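Local atomic coordinates of beta-galactosidase (Bacteroides thetaiotaomicron, PDB entry 5MUJ), a protein that probably acts as a glycoside hydrolase in the breakdown of plant pectin, holding side chain B of rhamnogalacturonan II in its glycan pocket. Residues Y297-N301 and L330-S335; K59-P63 and E355-I359. Residue numbers count along the deposited sequence, not the author numbering.

Interaction 1: residues Y297-N301 and L330-S335; sequences YKAFN and LFAHKS. With RAM (alpha-L-rhamnopyranose), chain B.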
loop_
_atom_site.group_PDB
_atom_site.type_symbol
_atom_site.label_atom_id
_atom_site.label_comp_id
_atom_site.label_asym_id
_atom_site.label_seq_id
_atom_site.Cartn_x
_atom_site.Cartn_y
_atom_site.Cartn_z
ATOM N N TYR A 297 20.487 4.036 1.707
ATOM C CA TYR A 297 19.767 3.346 0.657
ATOM C C TYR A 297 18.536 4.153 0.338
ATOM O O TYR A 297 18.043 4.917 1.195
ATOM C CB TYR A 297 19.395 1.932 1.063
ATOM C CG TYR A 297 19.097 1.796 2.537
ATOM C CD1 TYR A 297 17.873 2.161 3.064
ATOM C CD2 TYR A 297 20.087 1.415 3.423
ATOM C CE1 TYR A 297 17.616 2.059 4.428
ATOM C CE2 TYR A 297 19.832 1.287 4.778
ATOM C CZ TYR A 297 18.607 1.609 5.290
ATOM O OH TYR A 297 18.365 1.480 6.636
ATOM N N LYS A 298 18.043 3.987 -0.885
ATOM C CA LYS A 298 17.055 4.945 -1.455
ATOM C C LYS A 298 15.587 4.747 -1.067
ATOM O O LYS A 298 14.791 5.693 -1.180
ATOM C CB LYS A 298 17.156 4.955 -2.972
ATOM C CG LYS A 298 18.487 5.518 -3.491
ATOM C CD LYS A 298 18.571 7.044 -3.501
ATOM C CE LYS A 298 19.934 7.478 -4.043
ATOM N NZ LYS A 298 20.479 8.682 -3.350
ATOM N N ALA A 299 15.209 3.522 -0.713
ATOM C CA ALA A 299 13.869 3.249 -0.188
ATOM C C ALA A 299 13.823 2.022 0.705
ATOM O O ALA A 299 14.562 1.061 0.492
ATOM C CB ALA A 299 12.838 3.133 -1.310
ATOM N N PHE A 300 12.947 2.064 1.695
ATOM C CA PHE A 300 12.942 1.112 2.793
ATOM C C PHE A 300 11.624 1.106 3.535
ATOM O O PHE A 300 10.819 2.040 3.358
ATOM C CB PHE A 300 14.064 1.440 3.779
ATOM C CG PHE A 300 13.956 2.876 4.350
ATOM C CD1 PHE A 300 14.480 4.002 3.661
ATOM C CD2 PHE A 300 13.313 3.089 5.550
ATOM C CE1 PHE A 300 14.353 5.314 4.178
ATOM C CE2 PHE A 300 13.190 4.397 6.063
ATOM C CZ PHE A 300 13.708 5.486 5.370
ATOM N N ASN A 301 11.393 0.061 4.334
ATOM C CA ASN A 301 10.244 -0.028 5.228
ATOM C C ASN A 301 10.650 0.057 6.697
ATOM O O ASN A 301 11.635 -0.556 7.141
ATOM C CB ASN A 301 9.491 -1.358 5.019
ATOM C CG ASN A 301 8.835 -1.446 3.664
ATOM O OD1 ASN A 301 8.491 -0.456 3.049
ATOM N ND2 ASN A 301 8.636 -2.666 3.189
ATOM N N LEU A 330 17.906 -1.760 -5.283
ATOM C CA LEU A 330 17.623 -0.327 -5.419
ATOM C C LEU A 330 16.581 0.125 -4.399
ATOM O O LEU A 330 16.858 1.024 -3.596
ATOM C CB LEU A 330 17.182 -0.016 -6.847
ATOM C CG LEU A 330 16.886 1.474 -7.125
ATOM C CD1 LEU A 330 18.108 2.341 -6.872
ATOM C CD2 LEU A 330 16.370 1.666 -8.542
ATOM N N PHE A 331 15.386 -0.479 -4.451
ATOM C CA PHE A 331 14.313 -0.179 -3.535
ATOM C C PHE A 331 13.830 -1.477 -2.882
ATOM O O PHE A 331 13.659 -2.496 -3.579
ATOM C CB PHE A 331 13.081 0.464 -4.216
ATOM C CG PHE A 331 13.349 1.710 -5.036
ATOM C CD1 PHE A 331 14.196 2.697 -4.571
ATOM C CD2 PHE A 331 12.665 1.932 -6.239
ATOM C CE1 PHE A 331 14.395 3.854 -5.315
ATOM C CE2 PHE A 331 12.887 3.076 -6.993
ATOM C CZ PHE A 331 13.745 4.031 -6.515
ATOM N N ALA A 332 13.611 -1.474 -1.569
ATOM C CA ALA A 332 12.955 -2.623 -0.886
ATOM C C ALA A 332 11.919 -2.009 0.030
ATOM O O ALA A 332 12.247 -1.508 1.093
ATOM C CB ALA A 332 13.944 -3.492 -0.102
ATOM N N HIS A 333 10.677 -1.970 -0.432
ATOM C CA HIS A 333 9.753 -0.957 0.039
ATOM C C HIS A 333 8.287 -1.246 -0.277
ATOM O O HIS A 333 7.952 -1.871 -1.282
ATOM C CB HIS A 333 10.169 0.434 -0.514
ATOM C CG HIS A 333 9.889 0.649 -1.966
ATOM N ND1 HIS A 333 9.778 -0.350 -2.897
ATOM C CD2 HIS A 333 9.645 1.798 -2.650
ATOM C CE1 HIS A 333 9.522 0.158 -4.088
ATOM N NE2 HIS A 333 9.437 1.469 -3.964
ATOM N N LYS A 334 7.430 -0.678 0.578
ATOM C CA LYS A 334 5.967 -0.816 0.559
ATOM C C LYS A 334 5.654 -2.067 1.311
ATOM O O LYS A 334 6.442 -3.000 1.234
ATOM C CB LYS A 334 5.377 -0.722 -0.841
ATOM C CG LYS A 334 5.892 0.483 -1.623
ATOM C CD LYS A 334 5.168 0.633 -2.922
ATOM C CE LYS A 334 5.715 1.806 -3.707
ATOM N NZ LYS A 334 5.012 1.926 -4.998
ATOM N N SER A 335 4.627 -2.054 2.151
ATOM C CA SER A 335 4.369 -3.165 3.093
ATOM C C SER A 335 2.982 -3.730 3.045
ATOM O O SER A 335 1.977 -3.041 2.876
ATOM C CB SER A 335 4.596 -2.691 4.538
ATOM O OG SER A 335 5.912 -2.200 4.713
HETATM C C1 RAM B . 7.587 6.784 -6.689
HETATM C C2 RAM B . 6.540 5.703 -6.602
HETATM C C3 RAM B . 7.216 4.363 -6.885
HETATM C C4 RAM B . 8.338 4.179 -5.862
HETATM C C5 RAM B . 9.363 5.320 -5.785
HETATM C C6 RAM B . 10.175 5.277 -4.502
HETATM O O2 RAM B . 5.954 5.742 -5.273
HETATM O O3 RAM B . 6.290 3.274 -6.834
HETATM O O4 RAM B . 9.083 3.028 -6.224
HETATM O O5 RAM B . 8.824 6.655 -5.961
HETATM O O HOH W 1 19.132 2.122 -2.782
#
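Where two sheets meet without sharing a regular ladder of hydrogen bonds, one side chain can replace the missing backbone links, and Asn301 does so here. Its OD1 accepts a hydrogen bond from Lys334 N at 2.7 Å, while its ND2 donates to Lys334 O at 3.0 Å, so the carboxamide pairs with both backbone polar groups of Lys334. Ala299 has almost as much surface covered by the other segment: its CB lies 3.6 Å from Phe331 CD1 and 3.7 Å from His333 CD2, and its O takes a weak hydrogen bond from Ala332 N at 3.4 Å. Such seams join neighbouring blades of a five-bladed beta-propeller: strand 299-306, third in its blade, runs beside 331-340, the innermost strand of the next, and the two segments cross at 42°. Lys298 follows at the edge, its CB 3.8 Å from Phe331 CE1 near the ring plane; a water accepts from Lys298 N (2.9 Å) and donates to Leu330 O (2.7 Å). Of these residues, Phe331, His333 and Lys334 line the glycan pocket: RAM C6 lies over a face of Phe331, His333 NE2 hydrogen-bonds RAM O4 at 2.8 Å, and Lys334 NZ donates to RAM O3 at 2.6 Å.

Interaction 2: residues K59-P63 and E355-I359; sequences KIDCP and EQRGI. With RAM (alpha-L-rhamnopyranose), chain B.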
loop_
_atom_site.group_PDB
_atom_site.type_symbol
_atom_site.label_atom_id
_atom_site.label_comp_id
_atom_site.label_asym_id
_atom_site.label_seq_id
_atom_site.Cartn_x
_atom_site.Cartn_y
_atom_site.Cartn_z
ATOM N N LYS A 59 5.664 -4.304 -14.669
ATOM C CA LYS A 59 6.138 -4.100 -13.323
ATOM C C LYS A 59 4.995 -4.402 -12.373
ATOM O O LYS A 59 3.868 -4.003 -12.622
ATOM C CB LYS A 59 6.605 -2.644 -13.145
ATOM C CG LYS A 59 7.708 -2.236 -14.100
ATOM C CD LYS A 59 8.052 -0.742 -13.972
ATOM C CE LYS A 59 8.944 -0.177 -15.077
ATOM N NZ LYS A 59 10.336 -0.721 -15.073
ATOM N N ILE A 60 5.308 -5.053 -11.261
ATOM C CA ILE A 60 4.325 -5.564 -10.305
ATOM C C ILE A 60 4.589 -4.968 -8.904
ATOM O O ILE A 60 5.718 -5.034 -8.408
ATOM C CB ILE A 60 4.372 -7.116 -10.278
ATOM C CG1 ILE A 60 3.764 -7.655 -11.587
ATOM C CG2 ILE A 60 3.636 -7.651 -9.055
ATOM C CD1 ILE A 60 3.856 -9.160 -11.752
ATOM N N ASP A 61 3.534 -4.489 -8.243
ATOM C CA ASP A 61 3.679 -3.751 -6.979
ATOM C C ASP A 61 2.409 -3.836 -6.128
ATOM O O ASP A 61 1.374 -4.418 -6.556
ATOM C CB ASP A 61 4.011 -2.276 -7.367
ATOM C CG ASP A 61 4.657 -1.439 -6.284
ATOM O OD1 ASP A 61 4.631 -1.744 -5.084
ATOM O OD2 ASP A 61 5.207 -0.391 -6.676
ATOM N N CYS A 62 2.484 -3.278 -4.935
ATOM C CA CYS A 62 1.338 -2.893 -4.130
ATOM C C CYS A 62 0.500 -4.077 -3.678
ATOM O O CYS A 62 -0.658 -4.159 -4.021
ATOM C CB CYS A 62 0.418 -1.921 -4.886
ATOM S SG CYS A 62 1.128 -0.366 -5.461
ATOM N N PRO A 63 1.129 -5.041 -2.952
ATOM C CA PRO A 63 0.391 -6.126 -2.389
ATOM C C PRO A 63 -0.605 -5.784 -1.294
ATOM O O PRO A 63 -0.309 -4.975 -0.383
ATOM C CB PRO A 63 1.496 -7.021 -1.793
ATOM C CG PRO A 63 2.551 -6.039 -1.384
ATOM C CD PRO A 63 2.545 -5.058 -2.514
ATOM N N GLU A 355 15.799 -1.766 -12.654
ATOM C CA GLU A 355 14.456 -1.265 -12.426
ATOM C C GLU A 355 13.369 -2.276 -12.745
ATOM O O GLU A 355 12.219 -1.910 -12.965
ATOM C CB GLU A 355 14.226 0.082 -13.113
ATOM C CG GLU A 355 15.100 1.188 -12.540
ATOM C CD GLU A 355 15.024 2.460 -13.352
ATOM O OE1 GLU A 355 14.357 3.428 -12.917
ATOM O OE2 GLU A 355 15.621 2.484 -14.446
ATOM N N GLN A 356 13.731 -3.555 -12.676
ATOM C CA GLN A 356 12.744 -4.611 -12.662
ATOM C C GLN A 356 12.008 -4.525 -11.332
ATOM O O GLN A 356 12.612 -4.205 -10.301
ATOM C CB GLN A 356 13.410 -5.977 -12.854
ATOM C CG GLN A 356 14.230 -6.090 -14.118
ATOM C CD GLN A 356 14.969 -7.427 -14.214
ATOM O OE1 GLN A 356 15.633 -7.863 -13.288
ATOM N NE2 GLN A 356 14.869 -8.046 -15.355
ATOM N N ARG A 357 10.709 -4.783 -11.358
ATOM C CA ARG A 357 9.855 -4.532 -10.214
ATOM C C ARG A 357 8.886 -5.687 -9.977
ATOM O O ARG A 357 8.077 -6.023 -10.831
ATOM C CB ARG A 357 9.089 -3.227 -10.443
ATOM C CG ARG A 357 8.168 -2.850 -9.296
ATOM C CD ARG A 357 7.588 -1.428 -9.444
ATOM N NE ARG A 357 8.584 -0.346 -9.435
ATOM C CZ ARG A 357 8.675 0.635 -8.516
ATOM N NH1 ARG A 357 7.844 0.702 -7.492
ATOM N NH2 ARG A 357 9.664 1.514 -8.601
ATOM N N GLY A 358 8.909 -6.202 -8.761
ATOM C CA GLY A 358 8.011 -7.275 -8.338
ATOM C C GLY A 358 7.776 -7.245 -6.858
ATOM O O GLY A 358 8.241 -6.319 -6.163
ATOM N N ILE A 359 7.033 -8.234 -6.371
ATOM C CA ILE A 359 6.661 -8.356 -4.973
ATOM C C ILE A 359 7.467 -9.506 -4.383
ATOM O O ILE A 359 7.515 -10.617 -4.963
ATOM C CB ILE A 359 5.159 -8.607 -4.798
ATOM C CG1 ILE A 359 4.390 -7.348 -5.227
ATOM C CG2 ILE A 359 4.772 -8.975 -3.363
ATOM C CD1 ILE A 359 2.909 -7.533 -5.499
HETATM C C1 RAM B . 7.587 6.784 -6.689
HETATM C C2 RAM B . 6.540 5.703 -6.602
HETATM C C3 RAM B . 7.216 4.363 -6.885
HETATM C C4 RAM B . 8.338 4.179 -5.862
HETATM C C5 RAM B . 9.363 5.320 -5.785
HETATM C C6 RAM B . 10.175 5.277 -4.502
HETATM O O2 RAM B . 5.954 5.742 -5.273
HETATM O O3 RAM B . 6.290 3.274 -6.834
HETATM O O4 RAM B . 9.083 3.028 -6.224
HETATM O O5 RAM B . 8.824 6.655 -5.961
#
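The joint between the first and last blades closes the ring of the five-bladed beta-propeller: 59-63 opens an innermost strand, and 357-359 begins the third strand of the final blade, the two inclined at 45°. Lys59 comes first, its NZ donating to Glu355 O at 3.1 Å and also bonding Lys82 O, while its CB packs 3.7 Å from Arg357 CB. At Ile60 the backbones meet directly. Ile60 N donates to Arg357 O at 3.0 Å, but the pairing then lapses into a CA-H...O contact, Gly358 CA to Ile60 O at 3.2 Å. At Asp61 the seam reaches the glycan pocket. Its OD2 forms a salt bridge with Arg357 NH1 at 3.0 Å and another with Lys334, which probably helps to orient a guanidinium whose NH1 and NH2 each donate to RAM O4 at 2.9 Å. Pro63 ends the walk in an apolar patch, where Ile359 CD1 lies 3.9 Å from Pro63 CD and 3.6 Å from Ile60 CG2.

In the fold
Interactions 1 and 2 are two instances of one joint, third strand against the innermost strand of the following blade, and they flank the same final blade, their centres 12 Å apart. In sequence, interaction 1 is nested within the loop that interaction 2 closes. They meet beside the rhamnose: Lys334 NZ forms a salt bridge with Asp61 OD2 at 2.9 Å, so this carboxylate offsets the like charges of Lys334 NZ and Arg357 NH1, 4.0 Å apart. Phe331 CD2 and His333 CE1 pack at 3.8 Å from Arg357 NH2 and NH1 respectively. RAM O4 thus gathers hydrogen bonds from both seams, and Tyr158 adds a further one to the sugar.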